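Local coordinates for xylose isomerase-like TIM barrel domain-containing protein (Parabacteroides distasonis, PDB 4KW2), which is of unknown function but, as a member of the xylose isomerase-like TIM barrel family, may act on a sugar or related substrate, at residues Trp216-Gly219 with Ile220-Lys224; Asn228-Arg232 with Gln233-Gly237. All blocks are in the same frame, centred on the assembly; numbering follows the deposited sequence. Where two conformers were deposited one is given.

Contact 1. Residues Trp216-Gly219 with Ile220-Lys224. With SO4 (sulfate ion), chain F.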
loop_
_atom_site.group_PDB
_atom_site.type_symbol
_atom_site.label_atom_id
_atom_site.label_comp_id
_atom_site.label_asym_id
_atom_site.label_seq_id
_atom_site.Cartn_x
_atom_site.Cartn_y
_atom_site.Cartn_z
ATOM N N TRP A 216 -7.250 -15.551 5.164
ATOM C CA TRP A 216 -7.917 -15.746 6.452
ATOM C C TRP A 216 -7.375 -16.993 7.136
ATOM O O TRP A 216 -6.776 -17.866 6.492
ATOM C CB TRP A 216 -9.436 -15.857 6.275
ATOM C CG TRP A 216 -9.845 -17.088 5.558
ATOM C CD1 TRP A 216 -10.253 -18.263 6.111
ATOM C CD2 TRP A 216 -9.851 -17.281 4.147
ATOM N NE1 TRP A 216 -10.520 -19.182 5.126
ATOM C CE2 TRP A 216 -10.281 -18.601 3.908
ATOM C CE3 TRP A 216 -9.545 -16.464 3.058
ATOM C CZ2 TRP A 216 -10.416 -19.120 2.621
ATOM C CZ3 TRP A 216 -9.668 -16.980 1.788
ATOM C CH2 TRP A 216 -10.107 -18.294 1.576
ATOM N N GLY A 217 -7.581 -17.071 8.445
ATOM C CA GLY A 217 -7.105 -18.210 9.223
ATOM C C GLY A 217 -8.009 -18.589 10.375
ATOM O O GLY A 217 -7.544 -19.140 11.369
ATOM N N THR A 218 -9.300 -18.313 10.233
ATOM C CA THR A 218 -10.277 -18.631 11.264
ATOM C C THR A 218 -11.469 -19.349 10.646
ATOM O O THR A 218 -11.840 -19.086 9.504
ATOM C CB THR A 218 -10.748 -17.353 11.989
ATOM O OG1 THR A 218 -11.353 -16.457 11.054
ATOM C CG2 THR A 218 -9.564 -16.636 12.649
ATOM N N GLY A 219 -12.047 -20.275 11.402
ATOM C CA GLY A 219 -13.268 -20.966 11.007
ATOM C C GLY A 219 -14.515 -20.127 11.206
ATOM O O GLY A 219 -15.518 -20.331 10.525
ATOM N N ILE A 220 -14.463 -19.194 12.150
ATOM C CA ILE A 220 -15.581 -18.277 12.408
ATOM C C ILE A 220 -15.275 -16.903 11.807
ATOM O O ILE A 220 -14.156 -16.668 11.362
ATOM C CB ILE A 220 -15.873 -18.157 13.923
ATOM C CG1 ILE A 220 -14.681 -17.562 14.687
ATOM C CG2 ILE A 220 -16.227 -19.525 14.497
ATOM C CD1 ILE A 220 -14.918 -17.432 16.179
ATOM N N LEU A 221 -16.261 -16.005 11.789
ATOM C CA LEU A 221 -16.048 -14.634 11.310
ATOM C C LEU A 221 -14.774 -14.069 11.931
ATOM O O LEU A 221 -14.621 -14.129 13.142
ATOM C CB LEU A 221 -17.219 -13.722 11.678
ATOM C CG LEU A 221 -18.451 -13.637 10.775
ATOM C CD1 LEU A 221 -19.414 -12.620 11.365
ATOM C CD2 LEU A 221 -18.097 -13.249 9.350
ATOM N N PRO A 222 -13.854 -13.526 11.108
ATOM C CA PRO A 222 -12.570 -13.074 11.648
ATOM C C PRO A 222 -12.674 -12.054 12.775
ATOM O O PRO A 222 -11.854 -12.068 13.694
ATOM C CB PRO A 222 -11.875 -12.453 10.429
ATOM C CG PRO A 222 -12.438 -13.199 9.277
ATOM C CD PRO A 222 -13.875 -13.459 9.636
ATOM N N VAL A 223 -13.654 -11.159 12.689
ATOM C CA VAL A 223 -13.856 -10.159 13.732
ATOM C C VAL A 223 -14.306 -10.818 15.041
ATOM O O VAL A 223 -13.954 -10.344 16.121
ATOM C CB VAL A 223 -14.861 -9.068 13.299
ATOM C CG1 VAL A 223 -16.272 -9.636 13.158
ATOM C CG2 VAL A 223 -14.848 -7.901 14.278
ATOM N N LYS A 224 -15.084 -11.900 14.946
ATOM C CA LYS A 224 -15.511 -12.640 16.137
ATOM C C LYS A 224 -14.305 -13.305 16.799
ATOM O O LYS A 224 -14.148 -13.250 18.020
ATOM C CB LYS A 224 -16.562 -13.703 15.795
ATOM C CG LYS A 224 -17.993 -13.197 15.679
ATOM C CD LYS A 224 -18.972 -14.368 15.687
ATOM C CE LYS A 224 -20.394 -13.965 16.055
ATOM N NZ LYS A 224 -21.308 -13.907 14.879
HETATM S S SO4 F . -11.309 -19.907 15.092
HETATM O O1 SO4 F . -12.001 -19.310 16.258
HETATM O O2 SO4 F . -12.207 -19.879 13.922
HETATM O O3 SO4 F . -10.079 -19.142 14.788
HETATM O O4 SO4 F . -10.951 -21.309 15.400
#
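At the turn that leads from the loop after strand 199-204 into helix 222-232, the side chain of Thr218 reaches forward along the chain and ties itself to Ile220. Its OG1 donates a hydrogen bond to Ile220 O, 2.8 Å away, nearly in line with the C=O bond. The chi1 of 60° sets OG1 between the backbone N and the carbonyl carbon, from where it meets both Ile220 O and, at 3.6 Å, Pro222 CA. A sulfate, probably from the crystallisation liquor, sits by the turn. One oxygen, O2, takes two backbone donors: Ile220 N at 2.9 Å and, in a weak bond bent to 124°, Gly219 N. Thr218 CG2 lies 3.3 Å from sulfate O3, while Ile220 CD1 comes alongside O1 at 3.5 Å. A second subunit packs on the turn: its Phe56 touches Thr218, Leu221 and Pro222, and its Asn70 donates a hydrogen bond to Gly219 O. Leu221 is the N-cap and Pro222 the first helical residue, where proline's missing N-H costs no helical bond; the turn is the end of a β-to-α loop of a TIM barrel.

Contact 2. Residues Asn228-Arg232 with Gln233-Gly237; sequences NELKR and QHFNG
Leu230 and Phe235 meet through the backbone and the side chain at once. Phe235 N donates to Leu230 O over 3.0 Å in a nearly straight bond of 165°, and beside it Leu230 CD2 rests 3.9 Å from Phe235 CB. The two side chains run in the same direction, with Phe235 CG anti to its own N (chi1 177°), a turn that carries the ring alongside the leucine branch. Gly237 N lies 3.5 Å above the centre of one ring face. A second bond, His234 N to Lys231 O at 3.0 Å, arrives from well above the carbonyl plane. Together with the positive phi of His234 (52°), the Phe235 N to Leu230 O and His234 N to Lys231 O bonds make a Schellman motif, which ends helix 222-232 and turns the chain toward strand 238-241. Just before it, Gln233 N closes the last regular helical turn on Glu229 O at 2.9 Å. Gln233 lies beside Glu229, its CB packs 3.5 Å from Glu229 O, and its NE2 makes a weak hydrogen bond to Leu189 O. With an alanine here, the backbone bond would remain, but Leu189 O would probably lose that partner and the flank of Glu229 its neighbour. Farther out, Trp181 and Leu189 pack on Glu229, whose OE2 makes a long, weak ion pair with Lys182, while Trp22 lies against Leu230.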
loop_
_atom_site.group_PDB
_atom_site.type_symbol
_atom_site.label_atom_id
_atom_site.label_comp_id
_atom_site.label_asym_id
_atom_site.label_seq_id
_atom_site.Cartn_x
_atom_site.Cartn_y
_atom_site.Cartn_z
ATOM N N ASN A 228 -12.688 -12.498 20.506
ATOM C CA ASN A 228 -12.440 -13.615 21.420
ATOM C C ASN A 228 -11.016 -13.622 21.951
ATOM O O ASN A 228 -10.805 -13.887 23.136
ATOM C CB ASN A 228 -12.734 -14.954 20.742
ATOM C CG ASN A 228 -14.210 -15.157 20.464
ATOM O OD1 ASN A 228 -15.053 -14.379 20.907
ATOM N ND2 ASN A 228 -14.529 -16.202 19.719
ATOM N N GLU A 229 -10.047 -13.325 21.085
ATOM C CA GLU A 229 -8.646 -13.277 21.505
ATOM C C GLU A 229 -8.378 -12.114 22.443
ATOM O O GLU A 229 -7.649 -12.259 23.419
ATOM C CB GLU A 229 -7.702 -13.189 20.311
ATOM C CG GLU A 229 -7.502 -14.520 19.614
ATOM C CD GLU A 229 -6.153 -14.658 18.935
ATOM O OE1 GLU A 229 -5.221 -13.872 19.234
ATOM O OE2 GLU A 229 -6.033 -15.570 18.088
ATOM N N LEU A 230 -8.956 -10.962 22.139
ATOM C CA LEU A 230 -8.835 -9.818 23.020
ATOM C C LEU A 230 -9.399 -10.149 24.400
ATOM O O LEU A 230 -8.800 -9.789 25.406
ATOM C CB LEU A 230 -9.549 -8.599 22.434
ATOM C CG LEU A 230 -8.933 -7.982 21.180
ATOM C CD1 LEU A 230 -9.776 -6.790 20.759
ATOM C CD2 LEU A 230 -7.488 -7.568 21.411
ATOM N N LYS A 231 -10.546 -10.826 24.442
ATOM C CA LYS A 231 -11.131 -11.283 25.707
ATOM C C LYS A 231 -10.192 -12.232 26.446
ATOM O O LYS A 231 -9.979 -12.087 27.649
ATOM C CB LYS A 231 -12.470 -11.996 25.482
ATOM C CG LYS A 231 -13.704 -11.119 25.643
ATOM C CD LYS A 231 -14.941 -11.958 25.949
ATOM C CE LYS A 231 -14.991 -12.390 27.413
ATOM N NZ LYS A 231 -15.964 -13.491 27.668
ATOM N N ARG A 232 -9.632 -13.187 25.709
ATOM C CA ARG A 232 -8.742 -14.190 26.293
ATOM C C ARG A 232 -7.474 -13.551 26.862
ATOM O O ARG A 232 -6.995 -13.958 27.911
ATOM C CB ARG A 232 -8.398 -15.290 25.276
ATOM C CG ARG A 232 -9.576 -16.205 24.953
ATOM C CD ARG A 232 -9.144 -17.565 24.431
ATOM N NE ARG A 232 -8.441 -17.499 23.153
ATOM C CZ ARG A 232 -9.039 -17.528 21.964
ATOM N NH1 ARG A 232 -10.361 -17.611 21.879
ATOM N NH2 ARG A 232 -8.312 -17.467 20.860
ATOM N N GLN A 233 -6.947 -12.538 26.185
ATOM C CA GLN A 233 -5.767 -11.819 26.678
ATOM C C GLN A 233 -6.112 -10.688 27.648
ATOM O O GLN A 233 -5.224 -9.978 28.109
ATOM C CB GLN A 233 -4.951 -11.277 25.506
ATOM C CG GLN A 233 -4.238 -12.375 24.737
ATOM C CD GLN A 233 -3.518 -11.868 23.505
ATOM O OE1 GLN A 233 -3.469 -12.553 22.482
ATOM N NE2 GLN A 233 -2.948 -10.665 23.595
ATOM N N HIS A 234 -7.397 -10.536 27.963
ATOM C CA HIS A 234 -7.872 -9.502 28.877
ATOM C C HIS A 234 -7.354 -8.123 28.468
ATOM O O HIS A 234 -6.905 -7.338 29.302
ATOM C CB HIS A 234 -7.479 -9.830 30.319
ATOM C CG HIS A 234 -8.189 -9.000 31.342
ATOM N ND1 HIS A 234 -7.600 -7.918 31.964
ATOM C CD2 HIS A 234 -9.443 -9.087 31.846
ATOM C CE1 HIS A 234 -8.459 -7.377 32.807
ATOM N NE2 HIS A 234 -9.584 -8.068 32.757
ATOM N N PHE A 235 -7.414 -7.837 27.175
ATOM C CA PHE A 235 -7.039 -6.532 26.676
ATOM C C PHE A 235 -8.059 -5.537 27.194
ATOM O O PHE A 235 -9.257 -5.751 27.053
ATOM C CB PHE A 235 -7.012 -6.528 25.149
ATOM C CG PHE A 235 -6.709 -5.186 24.554
ATOM C CD1 PHE A 235 -5.422 -4.671 24.591
ATOM C CD2 PHE A 235 -7.712 -4.432 23.962
ATOM C CE1 PHE A 235 -5.139 -3.433 24.041
ATOM C CE2 PHE A 235 -7.432 -3.192 23.412
ATOM C CZ PHE A 235 -6.144 -2.696 23.450
ATOM N N ASN A 236 -7.583 -4.471 27.823
ATOM C CA ASN A 236 -8.469 -3.417 28.310
ATOM C C ASN A 236 -7.995 -2.016 27.919
ATOM O O ASN A 236 -8.320 -1.041 28.575
ATOM C CB ASN A 236 -8.673 -3.538 29.828
ATOM C CG ASN A 236 -7.371 -3.516 30.606
ATOM O OD1 ASN A 236 -6.312 -3.174 30.075
ATOM N ND2 ASN A 236 -7.444 -3.888 31.877
ATOM N N GLY A 237 -7.242 -1.926 26.830
ATOM C CA GLY A 237 -6.773 -0.649 26.327
ATOM C C GLY A 237 -7.701 -0.110 25.262
ATOM O O GLY A 237 -8.898 -0.378 25.271
#

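In the fold
Contacts 1 and 2 bracket a single element, helix 222-232, one at its start and the other at its end, with centres about 16 Å apart. They come in series along the chain: residues 216-224 lead out of the loop that follows strand 199-204, and residues 228-237 hand over to strand 238-241, the last of the eight parallel strands of the barrel. They mark the two ends of the helix in the last β-α-β crossover, between strands 199-204 and 238-241. The two meet directly where Ile220 CD1 packs on Asn228 ND2. Their surroundings differ: 216-224 lies against a second subunit, whereas 228-237 touches no other protein chain of the assembly.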